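Local coordinates for protein SnoaL-like polyketide cyclase (Agrobacterium tumefaciens str. C58, PDB 3EHC) that is of unknown function but has an NTF2-like fold and is probably a polyketide-cyclase-like protein that binds a small molecule, at residues B[30-35]-B[42-47]; B[102-105]-B[110-113]; B[7-12]-B[70-75]; B[19-24]-B[46-51]. One frame throughout, in Å; residues are numbered along the deposited sequence.

Contact 1: B[30-35]-B[42-47]; sequences DNVEHN and SGYRDM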
loop_
_atom_site.group_PDB
_atom_site.type_symbol
_atom_site.label_atom_id
_atom_site.label_comp_id
_atom_site.label_asym_id
_atom_site.label_seq_id
_atom_site.Cartn_x
_atom_site.Cartn_y
_atom_site.Cartn_z
ATOM N N ASP B 30 15.292 11.424 -14.033
ATOM C CA ASP B 30 16.239 10.602 -14.818
ATOM C C ASP B 30 16.766 9.401 -14.021
ATOM O O ASP B 30 17.037 8.330 -14.576
ATOM C CB ASP B 30 17.438 11.423 -15.283
ATOM C CG ASP B 30 17.103 12.398 -16.397
ATOM O OD1 ASP B 30 15.994 12.342 -16.983
ATOM O OD2 ASP B 30 17.989 13.228 -16.686
ATOM N N ASN B 31 16.908 9.599 -12.712
ATOM C CA ASN B 31 17.453 8.602 -11.807
ATOM C C ASN B 31 16.415 7.999 -10.882
ATOM O O ASN B 31 16.744 7.581 -9.775
ATOM C CB ASN B 31 18.558 9.242 -10.967
ATOM C CG ASN B 31 19.754 9.597 -11.781
ATOM O OD1 ASN B 31 20.247 8.781 -12.554
ATOM N ND2 ASN B 31 20.233 10.818 -11.625
ATOM N N VAL B 32 15.172 7.918 -11.351
ATOM C CA VAL B 32 14.111 7.301 -10.593
ATOM C C VAL B 32 14.485 5.868 -10.124
ATOM O O VAL B 32 15.145 5.090 -10.845
ATOM C CB VAL B 32 12.782 7.309 -11.374
ATOM C CG1 VAL B 32 12.888 6.462 -12.634
ATOM C CG2 VAL B 32 11.625 6.833 -10.465
ATOM N N GLU B 33 14.073 5.571 -8.891
ATOM C CA GLU B 33 14.166 4.252 -8.277
ATOM C C GLU B 33 12.767 3.728 -8.006
ATOM O O GLU B 33 11.934 4.471 -7.503
ATOM C CB GLU B 33 14.824 4.382 -6.920
ATOM C CG GLU B 33 16.230 3.996 -6.847
ATOM C CD GLU B 33 16.814 4.363 -5.504
ATOM O OE1 GLU B 33 17.079 5.577 -5.288
ATOM O OE2 GLU B 33 16.990 3.431 -4.677
ATOM N N HIS B 34 12.514 2.455 -8.337
ATOM C CA HIS B 34 11.232 1.815 -8.080
ATOM C C HIS B 34 11.478 0.546 -7.290
ATOM O O HIS B 34 12.212 -0.318 -7.749
ATOM C CB HIS B 34 10.505 1.458 -9.369
ATOM C CG HIS B 34 9.080 1.025 -9.155
ATOM N ND1 HIS B 34 8.737 -0.255 -8.782
ATOM C CD2 HIS B 34 7.911 1.705 -9.266
ATOM C CE1 HIS B 34 7.425 -0.351 -8.676
ATOM N NE2 HIS B 34 6.896 0.829 -8.953
ATOM N N ASN B 35 10.840 0.431 -6.120
ATOM C CA ASN B 35 11.054 -0.687 -5.185
ATOM C C ASN B 35 12.508 -1.043 -5.022
ATOM O O ASN B 35 12.902 -2.217 -5.106
ATOM C CB ASN B 35 10.242 -1.915 -5.580
ATOM C CG ASN B 35 8.783 -1.733 -5.293
ATOM O OD1 ASN B 35 8.394 -0.749 -4.689
ATOM N ND2 ASN B 35 7.970 -2.658 -5.737
ATOM N N SER B 42 14.543 5.264 -18.177
ATOM C CA SER B 42 14.375 4.255 -19.253
ATOM C C SER B 42 13.955 2.881 -18.707
ATOM O O SER B 42 13.149 2.182 -19.332
ATOM C CB SER B 42 15.617 4.156 -20.179
ATOM O OG SER B 42 16.733 3.599 -19.509
ATOM N N GLY B 43 14.469 2.517 -17.535
ATOM C CA GLY B 43 14.011 1.318 -16.843
ATOM C C GLY B 43 12.559 1.399 -16.411
ATOM O O GLY B 43 11.853 0.405 -16.443
ATOM N N TYR B 44 12.139 2.597 -16.011
ATOM C CA TYR B 44 10.780 2.903 -15.609
ATOM C C TYR B 44 9.837 2.840 -16.809
ATOM O O TYR B 44 8.744 2.265 -16.712
ATOM C CB TYR B 44 10.750 4.289 -14.947
ATOM C CG TYR B 44 9.598 4.521 -13.993
ATOM C CD1 TYR B 44 8.340 4.846 -14.480
ATOM C CD2 TYR B 44 9.768 4.436 -12.611
ATOM C CE1 TYR B 44 7.257 5.066 -13.630
ATOM C CE2 TYR B 44 8.679 4.655 -11.732
ATOM C CZ TYR B 44 7.424 4.969 -12.263
ATOM O OH TYR B 44 6.317 5.206 -11.459
ATOM N N ARG B 45 10.258 3.417 -17.932
ATOM C CA ARG B 45 9.507 3.340 -19.193
ATOM C C ARG B 45 9.322 1.887 -19.627
ATOM O O ARG B 45 8.237 1.498 -20.031
ATOM C CB ARG B 45 10.218 4.136 -20.294
ATOM C CG ARG B 45 9.470 4.189 -21.628
ATOM C CD ARG B 45 10.183 5.066 -22.681
ATOM N NE ARG B 45 10.199 6.491 -22.312
ATOM C CZ ARG B 45 11.271 7.181 -21.899
ATOM N NH1 ARG B 45 12.474 6.610 -21.775
ATOM N NH2 ARG B 45 11.140 8.472 -21.603
ATOM N N ASP B 46 10.388 1.096 -19.544
ATOM C CA ASP B 46 10.341 -0.335 -19.909
ATOM C C ASP B 46 9.353 -1.096 -19.053
ATOM O O ASP B 46 8.661 -1.975 -19.538
ATOM C CB ASP B 46 11.710 -1.024 -19.724
ATOM C CG ASP B 46 12.772 -0.515 -20.667
ATOM O OD1 ASP B 46 12.436 0.089 -21.718
ATOM O OD2 ASP B 46 13.960 -0.739 -20.346
HETATM N N MSE B 47 9.339 -0.780 -17.766
HETATM C CA MSE B 47 8.402 -1.372 -16.819
HETATM C C MSE B 47 6.948 -1.112 -17.192
HETATM O O MSE B 47 6.152 -2.033 -17.182
HETATM C CB MSE B 47 8.669 -0.856 -15.407
HETATM C CG MSE B 47 7.628 -1.248 -14.369
HETATM SE SE MSE B 47 7.876 -0.354 -12.644
HETATM C CE MSE B 47 7.183 1.451 -13.034
#
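Val32 and Tyr44 mark the nearest backbone approach, with strand 32-34 passing helix segment 42-47 at 8.8 Å between axes. Their directions differ by 44°. No hydrogen bond joins the two segments. Side chains alone bridge the gap. Val32 and His34 point from the strand toward the helix, and Tyr44 and Met47, a selenomethionine, point back. Both methyls of Val32 lie against the CD2 side of the Tyr44 ring, with CG2 of Val32 3.7 Å from CD2 of Tyr44. The main feature is a sulfur-aromatic type contact made by selenium. SE of Met47 sits 3.8 Å from the centroid of the His34 ring, only 2° off the ring normal. The chain of Met47 leaves the backbone with CG opposite the N, then bends at chi3 (77°). This bend turns the methyl CE away from the selenium's line and over the face of the Tyr44 ring. CE also touches CD2 of His34 at 3.8 Å, so the methyl meets both rings. The His34 and Tyr44 rings meet obliquely. Tyr44 OH is hydrogen-bonded to Tyr12 OH of helix 5-17. Strand 32-34 is an outermost strand of the main sheet within the chain and runs parallel to strand 110-118, whose Val114 touches both His34 and Tyr44. Helix 40-54 packs against the sheet beside this edge strand, as in the NTF2-like alpha+beta fold.

Contact 2: B[102-105]-B[110-113]; sequences VFYD and KIRR. With SO4 (sulfate ion), chain H.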
loop_
_atom_site.group_PDB
_atom_site.type_symbol
_atom_site.label_atom_id
_atom_site.label_comp_id
_atom_site.label_asym_id
_atom_site.label_seq_id
_atom_site.Cartn_x
_atom_site.Cartn_y
_atom_site.Cartn_z
ATOM N N VAL B 102 0.829 2.731 -3.184
ATOM C CA VAL B 102 2.126 3.193 -3.643
ATOM C C VAL B 102 2.466 4.562 -3.039
ATOM O O VAL B 102 1.623 5.438 -2.932
ATOM C CB VAL B 102 2.188 3.150 -5.220
ATOM C CG1 VAL B 102 1.008 3.858 -5.795
ATOM C CG2 VAL B 102 3.572 3.652 -5.794
ATOM N N PHE B 103 3.710 4.678 -2.593
ATOM C CA PHE B 103 4.310 5.926 -2.094
ATOM C C PHE B 103 5.299 6.499 -3.121
ATOM O O PHE B 103 6.084 5.756 -3.718
ATOM C CB PHE B 103 5.058 5.684 -0.760
ATOM C CG PHE B 103 4.156 5.427 0.387
ATOM C CD1 PHE B 103 3.658 4.146 0.616
ATOM C CD2 PHE B 103 3.738 6.460 1.226
ATOM C CE1 PHE B 103 2.771 3.911 1.644
ATOM C CE2 PHE B 103 2.840 6.190 2.288
ATOM C CZ PHE B 103 2.377 4.943 2.473
ATOM N N TYR B 104 5.236 7.811 -3.318
ATOM C CA TYR B 104 6.151 8.532 -4.201
ATOM C C TYR B 104 6.877 9.631 -3.440
ATOM O O TYR B 104 6.262 10.387 -2.683
ATOM C CB TYR B 104 5.418 9.180 -5.372
ATOM C CG TYR B 104 4.578 8.236 -6.217
ATOM C CD1 TYR B 104 3.269 7.947 -5.860
ATOM C CD2 TYR B 104 5.097 7.641 -7.373
ATOM C CE1 TYR B 104 2.479 7.112 -6.624
ATOM C CE2 TYR B 104 4.312 6.771 -8.153
ATOM C CZ TYR B 104 2.991 6.520 -7.768
ATOM O OH TYR B 104 2.176 5.682 -8.508
ATOM N N ASP B 105 8.193 9.692 -3.634
ATOM C CA ASP B 105 8.994 10.793 -3.152
ATOM C C ASP B 105 9.259 11.628 -4.406
ATOM O O ASP B 105 9.780 11.116 -5.392
ATOM C CB ASP B 105 10.256 10.252 -2.464
ATOM C CG ASP B 105 11.054 11.315 -1.697
ATOM O OD1 ASP B 105 10.532 12.409 -1.295
ATOM O OD2 ASP B 105 12.266 11.029 -1.505
ATOM N N LYS B 110 8.982 15.989 -9.995
ATOM C CA LYS B 110 9.091 14.686 -10.670
ATOM C C LYS B 110 9.271 13.525 -9.668
ATOM O O LYS B 110 9.901 13.672 -8.618
ATOM C CB LYS B 110 10.287 14.682 -11.644
ATOM C CG LYS B 110 10.231 15.691 -12.777
ATOM C CD LYS B 110 11.386 15.456 -13.745
ATOM C CE LYS B 110 11.397 16.459 -14.881
ATOM N NZ LYS B 110 12.419 16.077 -15.891
ATOM N N ILE B 111 8.714 12.371 -10.022
ATOM C CA ILE B 111 8.833 11.160 -9.227
ATOM C C ILE B 111 10.278 10.714 -9.181
ATOM O O ILE B 111 10.888 10.507 -10.228
ATOM C CB ILE B 111 7.995 9.997 -9.826
ATOM C CG1 ILE B 111 6.494 10.252 -9.610
ATOM C CG2 ILE B 111 8.448 8.627 -9.252
ATOM C CD1 ILE B 111 5.625 9.733 -10.744
ATOM N N ARG B 112 10.811 10.546 -7.967
ATOM C CA ARG B 112 12.225 10.214 -7.754
ATOM C C ARG B 112 12.408 8.836 -7.114
ATOM O O ARG B 112 13.339 8.093 -7.441
ATOM C CB ARG B 112 12.874 11.316 -6.900
ATOM C CG ARG B 112 14.360 11.182 -6.588
ATOM C CD ARG B 112 15.214 10.834 -7.774
ATOM N NE ARG B 112 16.611 10.668 -7.376
ATOM C CZ ARG B 112 17.149 9.525 -6.939
ATOM N NH1 ARG B 112 16.427 8.415 -6.807
ATOM N NH2 ARG B 112 18.435 9.490 -6.610
ATOM N N ARG B 113 11.528 8.498 -6.178
ATOM C CA ARG B 113 11.528 7.184 -5.556
ATOM C C ARG B 113 10.085 6.685 -5.411
ATOM O O ARG B 113 9.175 7.454 -5.098
ATOM C CB ARG B 113 12.181 7.254 -4.186
ATOM C CG ARG B 113 13.592 7.742 -4.199
ATOM C CD ARG B 113 14.132 7.911 -2.805
ATOM N NE ARG B 113 15.518 8.359 -2.852
ATOM C CZ ARG B 113 15.903 9.616 -3.069
ATOM N NH1 ARG B 113 15.013 10.596 -3.255
ATOM N NH2 ARG B 113 17.197 9.902 -3.096
HETATM S S SO4 H . 19.897 12.576 -7.625
HETATM O O1 SO4 H . 18.741 12.582 -8.524
HETATM O O2 SO4 H . 20.593 13.861 -7.665
HETATM O O3 SO4 H . 20.808 11.491 -8.014
HETATM O O4 SO4 H . 19.438 12.411 -6.252
#
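Asp105 pairs with Arg113 as an antiparallel hydrogen-bonded pair, and Arg112 is the extra residue of a classic beta bulge. The backbone part is tight. Asp105 N donates to Arg113 O at 2.8 Å, nearly straight at 170°. Asp105 O accepts twice, from Arg112 N at 2.8 Å and from Arg113 N at 3.2 Å. Both bulge residues are thus held by one carbonyl. The buried side is apolar: CD2 of Tyr104 meets CG1 of Ile111 at 3.7 Å, and Tyr104 OH is hydrogen-bonded to Tyr9 OH. The more open side carries the charges. Asp105 and Arg113 lie side by side and form a salt bridge whose hydrogen bond, NH1 of Arg113 to OD2 of Asp105 at 3.3 Å, is long and weak. The carboxylate and guanidinium planes are 39° apart. The Arg112 chain turns at chi2 (47°) and carries its guanidinium edge to a sulfate, probably from the crystallisation liquor. Arg112 NE reaches O1 of the sulfate at 3.1 Å, and Arg112 NH2 reaches O4 at 3.1 Å. NH1 of Arg112 lies over the centre of the Arg113 guanidinium. Asp105, the sulfate, Glu33 (to Arg112) and Glu107 (to Arg113) surround this pair. The segments belong to the hairpin of strands 96-107 and 110-118, flanked in the sheet by strands 71-80 and 32-34. Phe103 meets His101 of the second subunit edge-to-face.

Contact 3: B[7-12]-B[70-75]; sequences DIYLAY and TRLAAR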
loop_
_atom_site.group_PDB
_atom_site.type_symbol
_atom_site.label_atom_id
_atom_site.label_comp_id
_atom_site.label_asym_id
_atom_site.label_seq_id
_atom_site.Cartn_x
_atom_site.Cartn_y
_atom_site.Cartn_z
ATOM N N ASP B 7 -2.145 17.387 -8.586
ATOM C CA ASP B 7 -2.365 17.739 -9.973
ATOM C C ASP B 7 -1.335 17.114 -10.888
ATOM O O ASP B 7 -1.710 16.580 -11.926
ATOM C CB ASP B 7 -2.387 19.251 -10.155
ATOM C CG ASP B 7 -3.557 19.890 -9.469
ATOM O OD1 ASP B 7 -4.665 19.347 -9.542
ATOM O OD2 ASP B 7 -3.376 20.951 -8.864
ATOM N N ILE B 8 -0.051 17.200 -10.504
ATOM C CA ILE B 8 1.065 16.600 -11.264
ATOM C C ILE B 8 0.819 15.070 -11.419
ATOM O O ILE B 8 0.917 14.520 -12.521
ATOM C CB ILE B 8 2.434 16.897 -10.598
ATOM C CG1 ILE B 8 2.641 18.417 -10.457
ATOM C CG2 ILE B 8 3.545 16.286 -11.403
ATOM C CD1 ILE B 8 3.731 18.838 -9.505
ATOM N N TYR B 9 0.438 14.424 -10.313
ATOM C CA TYR B 9 0.189 13.007 -10.293
ATOM C C TYR B 9 -0.964 12.582 -11.203
ATOM O O TYR B 9 -0.830 11.610 -11.939
ATOM C CB TYR B 9 -0.084 12.528 -8.865
ATOM C CG TYR B 9 -0.166 11.026 -8.775
ATOM C CD1 TYR B 9 0.941 10.239 -9.095
ATOM C CD2 TYR B 9 -1.343 10.380 -8.370
ATOM C CE1 TYR B 9 0.883 8.857 -9.024
ATOM C CE2 TYR B 9 -1.408 8.984 -8.298
ATOM C CZ TYR B 9 -0.278 8.232 -8.622
ATOM O OH TYR B 9 -0.284 6.859 -8.549
ATOM N N LEU B 10 -2.094 13.285 -11.136
ATOM C CA LEU B 10 -3.235 12.945 -11.975
ATOM C C LEU B 10 -2.909 13.170 -13.464
ATOM O O LEU B 10 -3.387 12.406 -14.299
ATOM C CB LEU B 10 -4.506 13.678 -11.527
ATOM C CG LEU B 10 -5.123 13.290 -10.175
ATOM C CD1 LEU B 10 -6.364 14.104 -9.893
ATOM C CD2 LEU B 10 -5.477 11.835 -10.105
ATOM N N ALA B 11 -2.070 14.172 -13.776
ATOM C CA ALA B 11 -1.578 14.399 -15.144
ATOM C C ALA B 11 -0.655 13.242 -15.572
ATOM O O ALA B 11 -0.691 12.797 -16.705
ATOM C CB ALA B 11 -0.864 15.758 -15.258
ATOM N N TYR B 12 0.153 12.740 -14.644
ATOM C CA TYR B 12 1.018 11.567 -14.895
ATOM C C TYR B 12 0.193 10.328 -15.228
ATOM O O TYR B 12 0.483 9.627 -16.202
ATOM C CB TYR B 12 1.947 11.319 -13.685
ATOM C CG TYR B 12 2.561 9.936 -13.547
ATOM C CD1 TYR B 12 3.564 9.501 -14.396
ATOM C CD2 TYR B 12 2.165 9.084 -12.518
ATOM C CE1 TYR B 12 4.144 8.231 -14.248
ATOM C CE2 TYR B 12 2.714 7.820 -12.375
ATOM C CZ TYR B 12 3.713 7.397 -13.235
ATOM O OH TYR B 12 4.262 6.124 -13.082
ATOM N N THR B 70 6.293 17.085 -0.378
ATOM C CA THR B 70 7.288 16.269 -1.080
ATOM C C THR B 70 6.830 14.868 -1.411
ATOM O O THR B 70 7.474 14.201 -2.215
ATOM C CB THR B 70 8.645 16.208 -0.303
ATOM O OG1 THR B 70 8.475 15.532 0.950
ATOM C CG2 THR B 70 9.210 17.639 -0.078
ATOM N N ARG B 71 5.733 14.410 -0.816
ATOM C CA ARG B 71 5.355 13.008 -0.958
ATOM C C ARG B 71 3.886 12.827 -1.306
ATOM O O ARG B 71 3.047 13.641 -0.937
ATOM C CB ARG B 71 5.685 12.262 0.326
ATOM C CG ARG B 71 7.159 12.256 0.714
ATOM C CD ARG B 71 7.372 11.444 1.996
ATOM N NE ARG B 71 8.388 10.397 1.827
ATOM C CZ ARG B 71 9.640 10.453 2.297
ATOM N NH1 ARG B 71 10.067 11.512 2.991
ATOM N NH2 ARG B 71 10.480 9.441 2.057
ATOM N N LEU B 72 3.595 11.746 -2.023
ATOM C CA LEU B 72 2.204 11.379 -2.347
ATOM C C LEU B 72 2.025 9.873 -2.153
ATOM O O LEU B 72 2.905 9.085 -2.528
ATOM C CB LEU B 72 1.801 11.828 -3.775
ATOM C CG LEU B 72 0.389 11.506 -4.294
ATOM C CD1 LEU B 72 -0.113 12.567 -5.228
ATOM C CD2 LEU B 72 0.355 10.103 -4.990
ATOM N N ALA B 73 0.916 9.499 -1.513
ATOM C CA ALA B 73 0.508 8.104 -1.385
ATOM C C ALA B 73 -0.809 7.935 -2.150
ATOM O O ALA B 73 -1.749 8.740 -1.968
ATOM C CB ALA B 73 0.334 7.756 0.070
ATOM N N ALA B 74 -0.874 6.904 -3.001
ATOM C CA ALA B 74 -2.075 6.606 -3.806
ATOM C C ALA B 74 -2.588 5.187 -3.547
ATOM O O ALA B 74 -1.801 4.248 -3.471
ATOM C CB ALA B 74 -1.777 6.798 -5.307
ATOM N N ARG B 75 -3.905 5.048 -3.369
ATOM C CA ARG B 75 -4.586 3.773 -3.545
ATOM C C ARG B 75 -5.189 3.791 -4.945
ATOM O O ARG B 75 -6.096 4.553 -5.213
ATOM C CB ARG B 75 -5.666 3.557 -2.496
ATOM C CG ARG B 75 -6.486 2.307 -2.701
ATOM C CD ARG B 75 -7.516 2.251 -1.558
ATOM N NE ARG B 75 -8.601 1.322 -1.803
ATOM C CZ ARG B 75 -8.499 0.011 -1.603
ATOM N NH1 ARG B 75 -7.375 -0.545 -1.133
ATOM N NH2 ARG B 75 -9.535 -0.736 -1.829
#
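Tyr9 lies over Leu72 and Ala74, with helix segment 7-12 set above strand 71-75. Along the helix, Asp7 and Ile8 come first and lead into Tyr9, with the side chain of Asp7 pointing away from the strand. Tyr9 follows and carries the whole contact from the helix side. Its CB touches CD1 of Leu72 at 3.6 Å. The other methyl of Leu72, CD2, stands over the ring centre in a CH-pi contact, 3.8 Å from the Tyr9 ring centroid and 10° off the normal. With chi1 at -172°, the ring extends along the strand from Leu72 to Ala74. There CB of Ala74 meets CE2 of Tyr9 at 3.7 Å and OH of Tyr9 at 3.6 Å. The buried hydroxyl of Tyr9 has its polar partner in Tyr104, on the next strand. Further on, Tyr12 packs on Leu24 and Phe27 instead of the strand. Arg71, Ala73 and Arg75, which alternate with Leu72 and Ala74, pack against the second subunit. A helix laid on the concave face of a curved sheet, with the other face in the dimer, is characteristic of the NTF2-like alpha+beta fold.

Contact 4: B[19-24]-B[46-51]; sequences QAFDEL and DMLVKD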
loop_
_atom_site.group_PDB
_atom_site.type_symbol
_atom_site.label_atom_id
_atom_site.label_comp_id
_atom_site.label_asym_id
_atom_site.label_seq_id
_atom_site.Cartn_x
_atom_site.Cartn_y
_atom_site.Cartn_z
ATOM N N GLN B 19 -0.874 5.956 -22.811
ATOM C CA GLN B 19 0.417 5.326 -23.139
ATOM C C GLN B 19 1.402 6.301 -23.811
ATOM O O GLN B 19 2.130 5.918 -24.731
ATOM C CB GLN B 19 0.207 4.075 -24.005
ATOM C CG GLN B 19 -0.726 3.033 -23.361
ATOM C CD GLN B 19 -0.655 1.673 -24.033
ATOM O OE1 GLN B 19 0.424 1.149 -24.302
ATOM N NE2 GLN B 19 -1.811 1.087 -24.282
ATOM N N ALA B 20 1.404 7.553 -23.337
ATOM C CA ALA B 20 2.239 8.627 -23.889
ATOM C C ALA B 20 3.594 8.647 -23.156
ATOM O O ALA B 20 3.865 9.544 -22.357
ATOM C CB ALA B 20 1.517 9.998 -23.764
ATOM N N PHE B 21 4.437 7.655 -23.449
ATOM C CA PHE B 21 5.718 7.464 -22.744
ATOM C C PHE B 21 6.886 8.306 -23.254
ATOM O O PHE B 21 7.927 8.353 -22.605
ATOM C CB PHE B 21 6.140 5.990 -22.751
ATOM C CG PHE B 21 5.101 5.061 -22.190
ATOM C CD1 PHE B 21 4.323 5.437 -21.090
ATOM C CD2 PHE B 21 4.904 3.798 -22.753
ATOM C CE1 PHE B 21 3.360 4.583 -20.593
ATOM C CE2 PHE B 21 3.933 2.930 -22.249
ATOM C CZ PHE B 21 3.167 3.321 -21.177
ATOM N N ASP B 22 6.719 8.961 -24.404
ATOM C CA ASP B 22 7.685 9.957 -24.861
ATOM C C ASP B 22 7.683 11.144 -23.904
ATOM O O ASP B 22 8.688 11.825 -23.751
ATOM C CB ASP B 22 7.351 10.455 -26.276
ATOM C CG ASP B 22 7.439 9.359 -27.330
ATOM O OD1 ASP B 22 7.427 8.167 -26.971
ATOM O OD2 ASP B 22 7.519 9.695 -28.525
ATOM N N GLU B 23 6.531 11.380 -23.272
ATOM C CA GLU B 23 6.343 12.469 -22.298
ATOM C C GLU B 23 6.798 12.113 -20.867
ATOM O O GLU B 23 6.769 12.977 -19.989
ATOM C CB GLU B 23 4.843 12.867 -22.237
ATOM C CG GLU B 23 4.167 13.077 -23.606
ATOM N N LEU B 24 7.221 10.866 -20.636
ATOM C CA LEU B 24 7.403 10.338 -19.270
ATOM C C LEU B 24 8.349 11.165 -18.395
ATOM O O LEU B 24 8.090 11.364 -17.205
ATOM C CB LEU B 24 7.891 8.888 -19.331
ATOM C CG LEU B 24 7.958 8.057 -18.050
ATOM C CD1 LEU B 24 6.622 8.028 -17.306
ATOM C CD2 LEU B 24 8.404 6.656 -18.434
ATOM N N ASP B 46 10.388 1.096 -19.544
ATOM C CA ASP B 46 10.341 -0.335 -19.909
ATOM C C ASP B 46 9.353 -1.096 -19.053
ATOM O O ASP B 46 8.661 -1.975 -19.538
ATOM C CB ASP B 46 11.710 -1.024 -19.724
ATOM C CG ASP B 46 12.772 -0.515 -20.667
ATOM O OD1 ASP B 46 12.436 0.089 -21.718
ATOM O OD2 ASP B 46 13.960 -0.739 -20.346
HETATM N N MSE B 47 9.339 -0.780 -17.766
HETATM C CA MSE B 47 8.402 -1.372 -16.819
HETATM C C MSE B 47 6.948 -1.112 -17.192
HETATM O O MSE B 47 6.152 -2.033 -17.182
HETATM C CB MSE B 47 8.669 -0.856 -15.407
HETATM C CG MSE B 47 7.628 -1.248 -14.369
HETATM SE SE MSE B 47 7.876 -0.354 -12.644
HETATM C CE MSE B 47 7.183 1.451 -13.034
ATOM N N LEU B 48 6.609 0.134 -17.516
ATOM C CA LEU B 48 5.250 0.490 -17.936
ATOM C C LEU B 48 4.878 -0.108 -19.309
ATOM O O LEU B 48 3.745 -0.521 -19.493
ATOM C CB LEU B 48 5.052 2.008 -17.952
ATOM C CG LEU B 48 5.345 2.785 -16.679
ATOM C CD1 LEU B 48 5.503 4.288 -17.008
ATOM C CD2 LEU B 48 4.238 2.528 -15.657
ATOM N N VAL B 49 5.820 -0.134 -20.256
ATOM C CA VAL B 49 5.609 -0.763 -21.566
ATOM C C VAL B 49 5.281 -2.261 -21.391
ATOM O O VAL B 49 4.436 -2.821 -22.097
ATOM C CB VAL B 49 6.848 -0.578 -22.501
ATOM C CG1 VAL B 49 6.860 -1.591 -23.647
ATOM C CG2 VAL B 49 6.891 0.848 -23.062
ATOM N N LYS B 50 5.964 -2.906 -20.453
ATOM C CA LYS B 50 5.747 -4.325 -20.167
ATOM C C LYS B 50 4.395 -4.589 -19.487
ATOM O O LYS B 50 3.706 -5.560 -19.829
ATOM C CB LYS B 50 6.848 -4.883 -19.245
ATOM C CG LYS B 50 6.915 -6.435 -19.203
ATOM C CD LYS B 50 7.183 -6.976 -17.793
ATOM C CE LYS B 50 7.475 -8.478 -17.792
ATOM N NZ LYS B 50 6.498 -9.264 -18.612
ATOM N N ASP B 51 4.033 -3.724 -18.533
ATOM C CA ASP B 51 2.723 -3.765 -17.871
ATOM C C ASP B 51 1.569 -3.702 -18.883
ATOM O O ASP B 51 0.599 -4.446 -18.748
ATOM C CB ASP B 51 2.553 -2.605 -16.856
ATOM C CG ASP B 51 3.486 -2.701 -15.632
ATOM O OD1 ASP B 51 4.259 -3.694 -15.488
ATOM O OD2 ASP B 51 3.433 -1.747 -14.799
#
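Phe21 and Leu24 of the loop 19-24 project toward helix segment 46-51 and interlock with Leu48 and Val49. The Phe21 ring is the first bump. Its outer end enters the hollow between these two helix residues. On one flank CD2 of Phe21 meets CG2 of Val49 at 3.6 Å. Near the tip, CZ of Phe21 approaches CB of Leu48 at 4.0 Å. Both helix side chains meet the ring obliquely. A chi1 of -55°, with the ring opposite its own carbonyl carbon, swings Phe21 toward the helix. The loop follows directly on helix 5-17, which ends in a Schellman motif with Gln19 as the C-prime residue. Through it, in this NTF2-like fold, the chain passes from the first helix toward strand 28-29 while packing on helix 40-54. Leu24 supplies the second bump. It meets Leu48 tip to tip, with CD1 of Leu24 3.9 Å from CD1 of Leu48, and CD2 of Leu24 also lies close to that methyl. Leu48 therefore fits between Phe21, which meets its CB, and Leu24, which meets its end. No hydrogen bond crosses between the segments. Phe52 adds to the wall beside Phe21, and Leu16 of helix 5-17 touches Leu48. Val49 lies at the exposed margin.

Contacts 1, 3 and 4 are buried and have no hydrogen bonds across their segments. Contact 1 adds a selenium-imidazole contact, contact 3 a CH-pi contact, and contact 4 aliphatic and phenyl packing. Contact 2 is partly buried and is the one joined by backbone bonds and charge, with an apolar inner side. Contacts 1 and 4 both use helix 40-54: contact 1 joins it to the sheet, contact 4 to the loop after helix 5-17. Arg45 NE, from contact 1, is probably hydrogen-bonded to Phe21 O of contact 4. Contacts 1, 2 and 3 share the main sheet. Tyrosine hydroxyl pairs tie contact 3 to contact 1 and to contact 2. The Glu33-Arg112 salt bridge joins contacts 1 and 2 in a more open place.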